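Fiber protein (Duck adenovirus 1, PDB 6ITX) forms the fibre of the virion, whose C-terminal head domain, the part crystallised here, probably attaches the virus to a host-cell receptor. Local coordinates at residues A[281-284]-A[285-289]. Sequence-based numbering, arbitrary orientation.
Sequences SNTP and PNTFF
P284 and T287 are the end residues of a type I beta turn that joins 281-284 to 285-289, with P285 and N286 at its corners. The turn closes through T287 N, which donates to P284 O over 3.2 Å at an N-H...O angle of 158°. A second bond to the same carbonyl comes from the T287 side chain, OG1 lying 3.0 Å from P284 O. P284 O thus takes two bonds from T287, both from one face of the carbonyl plane, the amide well above it and the hydroxyl tilted by 29°. This double bond goes with a T287 chi1 of -56°, which turns OG1 to the same side as the T287 backbone N, while CG2 points away from that N. Just before the turn, T283 CG2 lies 3.5 Å from T287 OG1, the two threonine side chains meeting roughly at right angles, while T283 OG1 bonds to N277 O. N286 turns OD1 toward the P284 ring. This surface turn ends the loop between strands 262-271 and 288-299; at its end the T287 side chain packs on the loop residues T236 and M239, and backbone hydrogen bonds P285-G146, T287-A145 and F289-A143 lead into the antiparallel pairing of strand 288-299 with 134-144.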
loop_
_atom_site.group_PDB
_atom_site.type_symbol
_atom_site.label_atom_id
_atom_site.label_comp_id
_atom_site.label_asym_id
_atom_site.label_seq_id
_atom_site.Cartn_x
_atom_site.Cartn_y
_atom_site.Cartn_z
ATOM N N SER A 281 -18.448 24.367 -19.275
ATOM C CA SER A 281 -18.131 25.782 -19.392
ATOM C C SER A 281 -18.953 26.638 -18.439
ATOM O O SER A 281 -18.616 27.812 -18.225
ATOM C CB SER A 281 -18.361 26.256 -20.827
ATOM O OG SER A 281 -19.725 26.091 -21.197
ATOM N N ASN A 282 -20.027 26.086 -17.882
ATOM C CA ASN A 282 -20.818 26.761 -16.871
ATOM C C ASN A 282 -20.390 26.364 -15.466
ATOM O O ASN A 282 -21.159 26.545 -14.512
ATOM C CB ASN A 282 -22.310 26.484 -17.090
ATOM C CG ASN A 282 -22.725 25.107 -16.620
ATOM O OD1 ASN A 282 -22.045 24.117 -16.884
ATOM N ND2 ASN A 282 -23.846 25.037 -15.901
ATOM N N THR A 283 -19.174 25.811 -15.327
ATOM C CA THR A 283 -18.577 25.502 -14.029
ATOM C C THR A 283 -17.610 26.607 -13.650
ATOM O O THR A 283 -16.667 26.860 -14.406
ATOM C CB THR A 283 -17.837 24.171 -14.079
ATOM O OG1 THR A 283 -18.779 23.113 -14.301
ATOM C CG2 THR A 283 -17.058 23.938 -12.778
ATOM N N PRO A 284 -17.782 27.286 -12.519
ATOM C CA PRO A 284 -16.890 28.400 -12.202
ATOM C C PRO A 284 -15.456 27.927 -12.070
ATOM O O PRO A 284 -15.195 26.773 -11.679
ATOM C CB PRO A 284 -17.444 28.932 -10.870
ATOM C CG PRO A 284 -18.561 28.037 -10.494
ATOM C CD PRO A 284 -18.986 27.271 -11.673
ATOM N N PRO A 285 -14.485 28.781 -12.396
ATOM C CA PRO A 285 -13.100 28.300 -12.478
ATOM C C PRO A 285 -12.518 27.904 -11.148
ATOM O O PRO A 285 -11.615 27.067 -11.123
ATOM C CB PRO A 285 -12.350 29.486 -13.081
ATOM C CG PRO A 285 -13.149 30.670 -12.649
ATOM C CD PRO A 285 -14.583 30.220 -12.671
ATOM N N ASN A 286 -13.002 28.466 -10.046
ATOM C CA ASN A 286 -12.484 28.191 -8.710
ATOM C C ASN A 286 -12.955 26.849 -8.145
ATOM O O ASN A 286 -12.540 26.474 -7.036
ATOM C CB ASN A 286 -12.894 29.324 -7.759
ATOM C CG ASN A 286 -14.432 29.514 -7.686
ATOM O OD1 ASN A 286 -15.114 29.725 -8.717
ATOM N ND2 ASN A 286 -14.974 29.432 -6.470
ATOM N N THR A 287 -13.841 26.146 -8.849
ATOM C CA THR A 287 -14.127 24.765 -8.502
ATOM C C THR A 287 -12.834 23.959 -8.528
ATOM O O THR A 287 -12.017 24.096 -9.450
ATOM C CB THR A 287 -15.133 24.171 -9.474
ATOM O OG1 THR A 287 -16.307 24.983 -9.485
ATOM C CG2 THR A 287 -15.495 22.774 -9.054
ATOM N N PHE A 288 -12.652 23.119 -7.504
ATOM C CA PHE A 288 -11.379 22.455 -7.279
ATOM C C PHE A 288 -11.581 21.038 -6.759
ATOM O O PHE A 288 -12.621 20.695 -6.177
ATOM C CB PHE A 288 -10.539 23.210 -6.270
ATOM C CG PHE A 288 -10.971 22.976 -4.841
ATOM C CD1 PHE A 288 -12.140 23.538 -4.356
ATOM C CD2 PHE A 288 -10.213 22.193 -3.989
ATOM C CE1 PHE A 288 -12.540 23.336 -3.049
ATOM C CE2 PHE A 288 -10.621 21.984 -2.673
ATOM C CZ PHE A 288 -11.780 22.562 -2.208
ATOM N N PHE A 289 -10.554 20.216 -6.976
ATOM C CA PHE A 289 -10.381 18.971 -6.253
ATOM C C PHE A 289 -8.961 18.937 -5.702
ATOM O O PHE A 289 -8.057 19.638 -6.187
ATOM C CB PHE A 289 -10.718 17.727 -7.117
ATOM C CG PHE A 289 -9.701 17.384 -8.214
ATOM C CD1 PHE A 289 -8.463 16.808 -7.912
ATOM C CD2 PHE A 289 -10.033 17.547 -9.549
ATOM C CE1 PHE A 289 -7.567 16.462 -8.926
ATOM C CE2 PHE A 289 -9.146 17.202 -10.563
ATOM C CZ PHE A 289 -7.915 16.659 -10.259
#